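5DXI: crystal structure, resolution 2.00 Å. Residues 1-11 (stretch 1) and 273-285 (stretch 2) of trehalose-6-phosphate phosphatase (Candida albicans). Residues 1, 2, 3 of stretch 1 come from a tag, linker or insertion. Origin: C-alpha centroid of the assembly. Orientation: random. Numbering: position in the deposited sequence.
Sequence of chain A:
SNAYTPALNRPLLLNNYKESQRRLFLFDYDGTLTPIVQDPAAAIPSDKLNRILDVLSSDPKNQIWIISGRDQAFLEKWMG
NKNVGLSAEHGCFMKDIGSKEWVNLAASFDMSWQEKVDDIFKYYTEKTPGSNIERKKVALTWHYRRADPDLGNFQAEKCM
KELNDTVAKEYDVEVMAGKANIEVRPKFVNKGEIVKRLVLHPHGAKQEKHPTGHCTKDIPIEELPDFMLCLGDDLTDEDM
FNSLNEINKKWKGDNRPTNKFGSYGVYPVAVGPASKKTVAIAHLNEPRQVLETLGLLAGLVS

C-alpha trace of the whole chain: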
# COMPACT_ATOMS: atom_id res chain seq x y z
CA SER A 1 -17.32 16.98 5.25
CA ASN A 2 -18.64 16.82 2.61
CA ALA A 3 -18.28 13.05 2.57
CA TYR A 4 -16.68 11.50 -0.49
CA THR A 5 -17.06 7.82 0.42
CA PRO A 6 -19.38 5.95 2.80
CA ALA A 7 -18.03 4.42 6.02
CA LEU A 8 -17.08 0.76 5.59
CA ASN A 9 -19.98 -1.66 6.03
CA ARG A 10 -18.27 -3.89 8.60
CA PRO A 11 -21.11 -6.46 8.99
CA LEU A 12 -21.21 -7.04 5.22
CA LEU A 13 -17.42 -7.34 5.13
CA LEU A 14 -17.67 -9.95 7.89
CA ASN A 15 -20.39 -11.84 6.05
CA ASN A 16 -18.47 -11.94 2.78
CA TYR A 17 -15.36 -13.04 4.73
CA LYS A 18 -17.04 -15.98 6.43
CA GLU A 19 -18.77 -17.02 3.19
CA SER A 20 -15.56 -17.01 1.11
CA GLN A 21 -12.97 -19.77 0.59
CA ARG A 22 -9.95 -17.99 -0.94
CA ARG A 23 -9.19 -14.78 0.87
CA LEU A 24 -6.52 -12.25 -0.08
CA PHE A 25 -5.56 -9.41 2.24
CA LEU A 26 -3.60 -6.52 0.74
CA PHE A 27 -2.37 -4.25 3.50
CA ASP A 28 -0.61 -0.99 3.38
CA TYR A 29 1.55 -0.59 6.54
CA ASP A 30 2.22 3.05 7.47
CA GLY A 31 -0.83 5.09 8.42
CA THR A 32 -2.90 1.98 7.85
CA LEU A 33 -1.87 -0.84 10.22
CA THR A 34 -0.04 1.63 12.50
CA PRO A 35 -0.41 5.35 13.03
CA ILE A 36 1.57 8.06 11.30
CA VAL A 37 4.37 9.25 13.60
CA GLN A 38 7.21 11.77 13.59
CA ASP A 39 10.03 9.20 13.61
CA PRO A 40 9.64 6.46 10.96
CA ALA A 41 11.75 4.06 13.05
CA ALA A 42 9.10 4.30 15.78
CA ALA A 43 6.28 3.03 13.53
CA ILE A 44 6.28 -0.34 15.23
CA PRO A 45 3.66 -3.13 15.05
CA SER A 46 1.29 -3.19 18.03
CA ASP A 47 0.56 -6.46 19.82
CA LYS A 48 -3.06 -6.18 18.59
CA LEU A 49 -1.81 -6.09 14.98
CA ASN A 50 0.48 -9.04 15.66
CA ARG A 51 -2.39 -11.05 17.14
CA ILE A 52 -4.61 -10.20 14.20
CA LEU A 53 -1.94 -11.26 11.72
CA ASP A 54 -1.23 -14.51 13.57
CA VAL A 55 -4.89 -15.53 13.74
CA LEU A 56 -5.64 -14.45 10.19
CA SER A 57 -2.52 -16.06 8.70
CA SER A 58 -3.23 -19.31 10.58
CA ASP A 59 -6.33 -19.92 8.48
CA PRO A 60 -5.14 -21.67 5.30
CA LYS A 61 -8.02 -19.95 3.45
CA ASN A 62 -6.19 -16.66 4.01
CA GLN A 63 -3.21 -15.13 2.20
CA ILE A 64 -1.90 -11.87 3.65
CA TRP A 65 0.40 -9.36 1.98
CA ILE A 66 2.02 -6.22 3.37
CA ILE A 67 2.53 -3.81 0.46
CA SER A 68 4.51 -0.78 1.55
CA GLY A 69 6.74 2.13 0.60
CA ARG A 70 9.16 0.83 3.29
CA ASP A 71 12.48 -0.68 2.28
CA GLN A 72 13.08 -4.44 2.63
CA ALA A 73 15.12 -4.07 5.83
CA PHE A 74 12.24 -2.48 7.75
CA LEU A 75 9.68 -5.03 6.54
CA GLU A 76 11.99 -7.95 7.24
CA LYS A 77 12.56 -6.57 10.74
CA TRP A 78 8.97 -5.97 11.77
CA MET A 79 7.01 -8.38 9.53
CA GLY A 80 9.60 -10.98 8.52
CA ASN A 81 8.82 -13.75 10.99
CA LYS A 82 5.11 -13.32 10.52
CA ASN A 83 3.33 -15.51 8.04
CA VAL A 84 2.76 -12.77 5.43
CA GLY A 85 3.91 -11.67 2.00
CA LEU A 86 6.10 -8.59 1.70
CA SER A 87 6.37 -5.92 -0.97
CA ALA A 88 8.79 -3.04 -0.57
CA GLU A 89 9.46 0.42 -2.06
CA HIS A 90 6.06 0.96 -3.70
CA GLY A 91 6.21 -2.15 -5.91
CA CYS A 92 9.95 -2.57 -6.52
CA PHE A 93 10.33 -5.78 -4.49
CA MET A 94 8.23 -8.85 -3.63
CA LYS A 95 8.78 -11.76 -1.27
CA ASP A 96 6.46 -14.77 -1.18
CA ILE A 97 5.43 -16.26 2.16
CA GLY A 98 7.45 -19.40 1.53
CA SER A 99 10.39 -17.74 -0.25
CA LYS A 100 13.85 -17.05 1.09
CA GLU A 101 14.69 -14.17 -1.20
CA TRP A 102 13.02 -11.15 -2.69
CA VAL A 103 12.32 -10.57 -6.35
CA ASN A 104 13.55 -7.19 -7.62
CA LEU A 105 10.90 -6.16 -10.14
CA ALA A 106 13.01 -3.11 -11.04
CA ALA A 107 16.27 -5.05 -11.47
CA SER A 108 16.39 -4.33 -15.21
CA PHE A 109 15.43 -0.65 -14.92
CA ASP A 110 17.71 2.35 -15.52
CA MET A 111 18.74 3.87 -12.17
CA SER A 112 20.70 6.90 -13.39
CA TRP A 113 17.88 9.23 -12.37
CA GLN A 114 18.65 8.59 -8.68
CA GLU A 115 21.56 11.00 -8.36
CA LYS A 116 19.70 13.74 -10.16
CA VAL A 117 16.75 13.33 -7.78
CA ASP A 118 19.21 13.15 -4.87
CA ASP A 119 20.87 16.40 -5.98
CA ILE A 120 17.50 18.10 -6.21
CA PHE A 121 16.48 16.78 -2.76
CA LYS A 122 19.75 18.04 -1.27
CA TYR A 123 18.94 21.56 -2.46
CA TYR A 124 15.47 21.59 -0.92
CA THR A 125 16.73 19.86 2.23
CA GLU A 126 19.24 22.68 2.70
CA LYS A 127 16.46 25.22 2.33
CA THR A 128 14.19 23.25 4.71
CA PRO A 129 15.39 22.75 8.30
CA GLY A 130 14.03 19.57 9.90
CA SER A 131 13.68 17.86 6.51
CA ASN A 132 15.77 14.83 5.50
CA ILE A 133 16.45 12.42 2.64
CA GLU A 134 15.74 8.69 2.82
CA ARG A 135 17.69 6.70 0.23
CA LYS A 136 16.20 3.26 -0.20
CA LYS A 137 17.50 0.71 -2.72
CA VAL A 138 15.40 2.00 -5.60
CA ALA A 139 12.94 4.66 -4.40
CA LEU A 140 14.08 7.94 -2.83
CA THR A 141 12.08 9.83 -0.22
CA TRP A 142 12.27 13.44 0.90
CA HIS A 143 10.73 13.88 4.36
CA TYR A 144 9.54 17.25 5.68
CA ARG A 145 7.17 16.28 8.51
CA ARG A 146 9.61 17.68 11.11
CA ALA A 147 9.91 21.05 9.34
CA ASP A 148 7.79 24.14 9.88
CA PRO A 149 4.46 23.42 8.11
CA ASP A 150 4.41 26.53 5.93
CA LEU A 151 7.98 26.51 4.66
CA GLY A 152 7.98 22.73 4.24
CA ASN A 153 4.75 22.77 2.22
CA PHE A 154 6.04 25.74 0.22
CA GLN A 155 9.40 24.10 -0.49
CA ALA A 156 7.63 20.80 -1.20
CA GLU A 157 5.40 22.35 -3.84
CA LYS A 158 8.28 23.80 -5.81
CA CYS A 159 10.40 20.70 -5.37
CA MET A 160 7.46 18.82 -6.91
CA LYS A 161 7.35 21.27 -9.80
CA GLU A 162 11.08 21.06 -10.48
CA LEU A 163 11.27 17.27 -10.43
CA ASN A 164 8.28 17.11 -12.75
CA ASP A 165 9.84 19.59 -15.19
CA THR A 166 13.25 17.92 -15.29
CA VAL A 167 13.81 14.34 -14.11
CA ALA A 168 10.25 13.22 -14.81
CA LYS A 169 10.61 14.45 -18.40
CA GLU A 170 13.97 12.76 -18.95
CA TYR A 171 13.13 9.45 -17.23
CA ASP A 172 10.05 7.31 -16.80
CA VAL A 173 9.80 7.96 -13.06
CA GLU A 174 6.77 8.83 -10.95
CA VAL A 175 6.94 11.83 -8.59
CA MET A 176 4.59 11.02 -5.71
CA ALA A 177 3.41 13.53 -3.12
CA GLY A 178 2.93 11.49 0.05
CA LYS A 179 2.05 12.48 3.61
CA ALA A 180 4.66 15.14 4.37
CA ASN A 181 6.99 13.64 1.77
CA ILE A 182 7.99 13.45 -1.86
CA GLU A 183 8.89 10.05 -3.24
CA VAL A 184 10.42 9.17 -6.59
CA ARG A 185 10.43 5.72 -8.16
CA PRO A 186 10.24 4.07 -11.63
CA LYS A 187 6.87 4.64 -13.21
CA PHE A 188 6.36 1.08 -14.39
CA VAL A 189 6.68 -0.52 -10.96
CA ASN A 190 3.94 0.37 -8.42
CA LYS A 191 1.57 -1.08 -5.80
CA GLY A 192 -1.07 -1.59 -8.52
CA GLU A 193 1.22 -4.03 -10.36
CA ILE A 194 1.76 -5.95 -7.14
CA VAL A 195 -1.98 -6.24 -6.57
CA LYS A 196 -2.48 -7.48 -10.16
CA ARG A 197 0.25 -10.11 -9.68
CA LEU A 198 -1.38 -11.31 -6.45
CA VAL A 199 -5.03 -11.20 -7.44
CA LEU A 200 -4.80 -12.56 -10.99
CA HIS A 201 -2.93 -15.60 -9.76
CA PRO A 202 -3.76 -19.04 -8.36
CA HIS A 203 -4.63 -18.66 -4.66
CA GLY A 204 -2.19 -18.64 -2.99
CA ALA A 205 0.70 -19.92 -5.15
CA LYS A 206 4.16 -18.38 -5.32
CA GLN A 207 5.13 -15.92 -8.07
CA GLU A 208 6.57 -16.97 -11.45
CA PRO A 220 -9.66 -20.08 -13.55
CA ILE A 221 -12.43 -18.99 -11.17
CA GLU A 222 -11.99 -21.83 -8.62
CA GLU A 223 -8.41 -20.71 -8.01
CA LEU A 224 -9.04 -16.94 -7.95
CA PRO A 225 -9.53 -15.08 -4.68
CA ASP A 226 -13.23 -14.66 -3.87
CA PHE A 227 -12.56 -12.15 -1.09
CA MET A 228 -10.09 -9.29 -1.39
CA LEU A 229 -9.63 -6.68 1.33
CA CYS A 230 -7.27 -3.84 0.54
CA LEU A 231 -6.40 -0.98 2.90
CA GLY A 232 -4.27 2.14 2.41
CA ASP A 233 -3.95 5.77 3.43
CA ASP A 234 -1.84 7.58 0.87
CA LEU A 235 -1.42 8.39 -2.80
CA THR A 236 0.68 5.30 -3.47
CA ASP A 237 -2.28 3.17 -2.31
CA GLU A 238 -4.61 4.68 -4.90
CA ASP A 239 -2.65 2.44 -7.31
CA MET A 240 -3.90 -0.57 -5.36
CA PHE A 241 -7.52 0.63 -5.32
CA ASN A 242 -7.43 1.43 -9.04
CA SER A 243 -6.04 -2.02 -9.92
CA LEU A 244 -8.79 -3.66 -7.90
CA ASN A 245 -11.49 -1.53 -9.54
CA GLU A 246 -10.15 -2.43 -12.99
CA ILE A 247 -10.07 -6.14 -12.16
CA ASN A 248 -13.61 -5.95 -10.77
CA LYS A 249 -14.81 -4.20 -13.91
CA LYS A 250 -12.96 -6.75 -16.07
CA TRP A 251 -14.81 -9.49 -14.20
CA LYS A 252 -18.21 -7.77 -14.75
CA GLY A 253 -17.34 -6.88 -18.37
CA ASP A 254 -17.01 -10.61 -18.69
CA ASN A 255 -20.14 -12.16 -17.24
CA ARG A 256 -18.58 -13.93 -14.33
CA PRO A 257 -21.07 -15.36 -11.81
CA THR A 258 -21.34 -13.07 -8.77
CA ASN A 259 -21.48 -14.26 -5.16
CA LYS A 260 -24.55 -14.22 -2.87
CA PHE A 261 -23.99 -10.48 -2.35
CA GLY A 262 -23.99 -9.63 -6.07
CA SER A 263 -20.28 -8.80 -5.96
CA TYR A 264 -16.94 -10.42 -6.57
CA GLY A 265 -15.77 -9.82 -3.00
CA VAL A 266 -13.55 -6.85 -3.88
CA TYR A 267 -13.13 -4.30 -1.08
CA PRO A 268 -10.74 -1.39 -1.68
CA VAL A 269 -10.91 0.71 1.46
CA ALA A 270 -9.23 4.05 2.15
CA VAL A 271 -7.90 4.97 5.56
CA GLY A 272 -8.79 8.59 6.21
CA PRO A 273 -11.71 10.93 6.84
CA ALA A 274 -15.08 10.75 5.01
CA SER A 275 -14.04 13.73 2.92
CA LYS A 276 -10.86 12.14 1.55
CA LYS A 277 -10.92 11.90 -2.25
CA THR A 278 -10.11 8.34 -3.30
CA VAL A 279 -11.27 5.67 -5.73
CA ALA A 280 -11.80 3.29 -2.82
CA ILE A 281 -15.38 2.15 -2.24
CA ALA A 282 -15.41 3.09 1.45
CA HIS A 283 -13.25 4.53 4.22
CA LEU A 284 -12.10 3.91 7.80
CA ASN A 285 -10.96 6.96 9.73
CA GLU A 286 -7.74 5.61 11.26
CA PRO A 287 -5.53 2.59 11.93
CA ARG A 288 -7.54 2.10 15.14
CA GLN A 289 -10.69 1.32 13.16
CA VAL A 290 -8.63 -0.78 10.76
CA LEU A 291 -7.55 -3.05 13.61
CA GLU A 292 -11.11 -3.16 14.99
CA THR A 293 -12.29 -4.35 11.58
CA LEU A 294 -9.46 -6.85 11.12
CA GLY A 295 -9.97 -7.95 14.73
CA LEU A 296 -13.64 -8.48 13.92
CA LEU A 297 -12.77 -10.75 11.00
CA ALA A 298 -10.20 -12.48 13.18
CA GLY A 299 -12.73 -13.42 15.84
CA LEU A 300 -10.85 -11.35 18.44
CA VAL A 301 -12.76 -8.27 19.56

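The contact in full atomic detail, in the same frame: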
# COMPACT_ATOMS: atom_id res chain seq x y z
N SER A 1 -18.75 17.16 5.52
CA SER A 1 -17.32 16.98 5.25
C SER A 1 -16.79 17.70 3.98
O SER A 1 -15.69 18.26 4.04
CB SER A 1 -16.98 15.47 5.21
N ASN A 2 -17.49 17.68 2.85
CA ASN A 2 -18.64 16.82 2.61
C ASN A 2 -18.16 15.45 2.13
O ASN A 2 -17.27 15.35 1.28
CB ASN A 2 -19.61 17.44 1.63
CG ASN A 2 -21.03 17.02 1.92
OD1 ASN A 2 -21.33 16.57 3.03
ND2 ASN A 2 -21.90 17.13 0.93
N ALA A 3 -18.74 14.42 2.72
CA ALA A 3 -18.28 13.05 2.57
C ALA A 3 -18.08 12.67 1.12
O ALA A 3 -18.86 13.04 0.25
CB ALA A 3 -19.26 12.10 3.23
N TYR A 4 -17.01 11.92 0.86
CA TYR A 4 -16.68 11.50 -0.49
C TYR A 4 -16.94 10.00 -0.68
O TYR A 4 -17.27 9.54 -1.78
CB TYR A 4 -15.24 11.84 -0.81
CG TYR A 4 -14.93 11.78 -2.28
CD1 TYR A 4 -15.25 12.84 -3.11
CD2 TYR A 4 -14.34 10.65 -2.84
CE1 TYR A 4 -14.99 12.79 -4.47
CE2 TYR A 4 -14.08 10.59 -4.20
CZ TYR A 4 -14.40 11.67 -5.01
OH TYR A 4 -14.14 11.62 -6.37
N THR A 5 -16.79 9.25 0.41
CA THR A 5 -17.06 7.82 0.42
C THR A 5 -17.87 7.49 1.65
O THR A 5 -17.80 8.22 2.62
CB THR A 5 -15.77 6.95 0.45
OG1 THR A 5 -15.13 7.12 1.72
CG2 THR A 5 -14.82 7.31 -0.68
N PRO A 6 -18.68 6.42 1.60
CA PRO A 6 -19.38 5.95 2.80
C PRO A 6 -18.44 5.27 3.78
O PRO A 6 -17.39 4.77 3.37
CB PRO A 6 -20.39 4.93 2.25
CG PRO A 6 -19.82 4.48 0.95
CD PRO A 6 -18.99 5.61 0.41
N ALA A 7 -18.80 5.22 5.06
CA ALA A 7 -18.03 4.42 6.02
C ALA A 7 -18.13 2.97 5.61
O ALA A 7 -19.13 2.55 5.01
CB ALA A 7 -18.55 4.62 7.45
N LEU A 8 -17.10 2.19 5.91
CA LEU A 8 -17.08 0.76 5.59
C LEU A 8 -18.24 0.05 6.28
O LEU A 8 -18.50 0.26 7.46
CB LEU A 8 -15.75 0.12 6.02
CG LEU A 8 -15.63 -1.40 5.83
CD1 LEU A 8 -15.78 -1.82 4.36
CD2 LEU A 8 -14.31 -1.92 6.43
N ASN A 9 -18.92 -0.80 5.52
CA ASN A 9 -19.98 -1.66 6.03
C ASN A 9 -19.36 -2.91 6.68
O ASN A 9 -19.21 -3.95 6.04
CB ASN A 9 -20.93 -2.03 4.88
CG ASN A 9 -22.18 -2.77 5.33
OD1 ASN A 9 -22.20 -3.41 6.38
ND2 ASN A 9 -23.23 -2.70 4.51
N ARG A 10 -19.00 -2.81 7.95
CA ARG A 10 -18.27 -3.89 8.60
C ARG A 10 -19.06 -5.22 8.67
O ARG A 10 -18.48 -6.27 8.41
CB ARG A 10 -17.80 -3.45 9.98
CG ARG A 10 -16.95 -2.18 9.92
CD ARG A 10 -16.25 -1.87 11.22
NE ARG A 10 -15.97 -0.45 11.39
CZ ARG A 10 -15.29 0.05 12.41
NH1 ARG A 10 -14.80 -0.78 13.34
NH2 ARG A 10 -15.08 1.36 12.51
N PRO A 11 -20.37 -5.18 8.99
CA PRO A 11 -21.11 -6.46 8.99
C PRO A 11 -21.13 -7.18 7.65
O PRO A 11 -21.00 -8.41 7.64
CB PRO A 11 -22.53 -6.03 9.40
CG PRO A 11 -22.28 -4.86 10.30
CD PRO A 11 -21.16 -4.10 9.63
N PRO A 273 -10.39 10.40 6.50
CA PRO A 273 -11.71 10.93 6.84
C PRO A 273 -12.73 10.74 5.70
O PRO A 273 -12.35 10.40 4.57
CB PRO A 273 -11.42 12.40 7.10
CG PRO A 273 -10.19 12.71 6.32
CD PRO A 273 -9.38 11.45 6.31
N ALA A 274 -14.01 10.93 6.01
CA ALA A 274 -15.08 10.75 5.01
C ALA A 274 -14.82 11.58 3.78
O ALA A 274 -15.14 11.16 2.67
CB ALA A 274 -16.44 11.12 5.61
N SER A 275 -14.21 12.74 3.98
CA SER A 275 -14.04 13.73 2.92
C SER A 275 -12.87 13.45 1.98
O SER A 275 -12.73 14.10 0.95
CB SER A 275 -13.84 15.10 3.56
OG SER A 275 -12.73 15.08 4.43
N LYS A 276 -12.02 12.50 2.36
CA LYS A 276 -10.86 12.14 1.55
C LYS A 276 -11.26 11.65 0.16
O LYS A 276 -12.08 10.74 0.01
CB LYS A 276 -10.03 11.08 2.29
CG LYS A 276 -8.80 10.60 1.53
CD LYS A 276 -8.16 9.41 2.24
CE LYS A 276 -6.91 8.93 1.52
NZ LYS A 276 -6.50 7.62 2.05
N LYS A 277 -10.68 12.27 -0.86
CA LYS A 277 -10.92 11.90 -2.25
C LYS A 277 -10.09 10.67 -2.57
O LYS A 277 -8.89 10.65 -2.32
CB LYS A 277 -10.59 13.06 -3.19
CG LYS A 277 -10.30 12.62 -4.62
CD LYS A 277 -10.73 13.64 -5.67
CE LYS A 277 -10.11 13.30 -7.02
NZ LYS A 277 -9.86 11.84 -7.16
N THR A 278 -10.75 9.64 -3.11
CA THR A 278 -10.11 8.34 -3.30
C THR A 278 -10.99 7.54 -4.25
O THR A 278 -12.18 7.85 -4.41
CB THR A 278 -9.97 7.56 -1.98
OG1 THR A 278 -9.42 6.26 -2.23
CG2 THR A 278 -11.32 7.40 -1.33
N VAL A 279 -10.42 6.53 -4.90
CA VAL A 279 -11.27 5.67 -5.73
C VAL A 279 -11.70 4.43 -4.96
O VAL A 279 -12.34 3.53 -5.51
CB VAL A 279 -10.58 5.28 -7.03
CG1 VAL A 279 -10.29 6.53 -7.85
CG2 VAL A 279 -9.30 4.47 -6.76
N ALA A 280 -11.33 4.36 -3.68
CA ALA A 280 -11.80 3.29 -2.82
C ALA A 280 -13.32 3.35 -2.68
O ALA A 280 -13.94 4.39 -2.91
CB ALA A 280 -11.12 3.37 -1.43
N ILE A 281 -13.93 2.23 -2.30
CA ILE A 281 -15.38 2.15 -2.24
C ILE A 281 -15.93 2.62 -0.90
O ILE A 281 -17.11 2.93 -0.76
CB ILE A 281 -15.85 0.70 -2.50
CG1 ILE A 281 -17.35 0.66 -2.80
CG2 ILE A 281 -15.48 -0.20 -1.34
CD1 ILE A 281 -17.86 -0.71 -3.20
N ALA A 282 -15.04 2.69 0.09
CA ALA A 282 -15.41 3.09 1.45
C ALA A 282 -14.17 3.54 2.23
O ALA A 282 -13.03 3.32 1.80
CB ALA A 282 -16.10 1.93 2.16
N HIS A 283 -14.39 4.14 3.39
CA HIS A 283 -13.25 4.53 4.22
C HIS A 283 -13.37 4.06 5.67
O HIS A 283 -14.46 3.73 6.15
CB HIS A 283 -13.09 6.04 4.22
CG HIS A 283 -14.15 6.72 5.02
ND1 HIS A 283 -15.40 6.99 4.50
CD2 HIS A 283 -14.20 7.09 6.32
CE1 HIS A 283 -16.16 7.54 5.44
NE2 HIS A 283 -15.45 7.60 6.55
N LEU A 284 -12.21 4.04 6.35
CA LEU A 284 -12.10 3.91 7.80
C LEU A 284 -11.24 5.07 8.24
O LEU A 284 -10.26 5.38 7.57
CB LEU A 284 -11.47 2.58 8.22
CG LEU A 284 -12.28 1.31 8.03
CD1 LEU A 284 -11.41 0.07 8.24
CD2 LEU A 284 -13.50 1.29 8.94
N ASN A 285 -11.59 5.71 9.35
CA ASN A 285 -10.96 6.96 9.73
C ASN A 285 -9.47 6.80 10.02
O ASN A 285 -8.67 7.63 9.60
CB ASN A 285 -11.66 7.56 10.95
CG ASN A 285 -13.01 8.14 10.62
OD1 ASN A 285 -13.30 8.45 9.47
ND2 ASN A 285 -13.86 8.26 11.63
O HOH W 1 -13.00 9.26 -7.41
O HOH W 2 -13.17 8.99 1.72

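The N-terminal segment runs as an irregular loop along residues 273-285 before turning helical at Arg-10, and the two stretches bury 774 Å² between them. At one end, Pro-273 to Lys-276 form a type I turn, closed by Lys-276 N to Pro-273 O (3.1 Å). Ala-274 O accepts from the incoming chain: Tyr-4 N donates to it at 2.7 Å, nearly in line, and Thr-5 N adds a weak bond to the same Ala-274 O at 3.4 Å. Just before this anchor, the tag-derived Ala-3 rests its CB 3.8 Å from Ala-274 CB.

Tyr-4 then projects along the backbone that leaves the turn. Lys-277 CA sits over one face of the Tyr-4 ring, 4.0 Å from its centroid in a CH-pi contact, while Thr-278 O approaches the ring edge, 3.3 Å from Tyr-4 CE2. Water 1 bonds to Tyr-4 OH (2.8 Å) and, weakly, to Thr-278 O (3.4 Å).

Thr-5 is the buried knob of the contact. Its CG2 reaches into a hollow lined by Thr-278 and Ala-280, with Thr-5 CG2 3.6 Å from Thr-278 CG2 and 3.8 Å from Ala-280 O. With both side chains in the p rotamer, Thr-5 OG1 hydrogen-bonds His-283 ND1 at 2.8 Å; Thr-5 OG1 also meets water 2 at 2.7 Å.

Beyond Thr-5 the backbones pair in a single bridge between Ala-7 and His-283. His-283 N donates to Pro-6 O (3.1 Å), and Leu-8 N to His-283 O (3.1 Å), so the bonds flank Ala-7. Although Ala-7 directs its CB away, Ala-7 CA lies over one face of the His-283 ring, 4.1 Å from its centroid.

Leu-8 closes the apolar end: Leu-8 CB lies 4.3 Å from Ala-282 CB and 3.9 Å from Leu-284 CD2. Arg-10 extends this cover, with Arg-10 NE 3.9 Å from Leu-284 CD2.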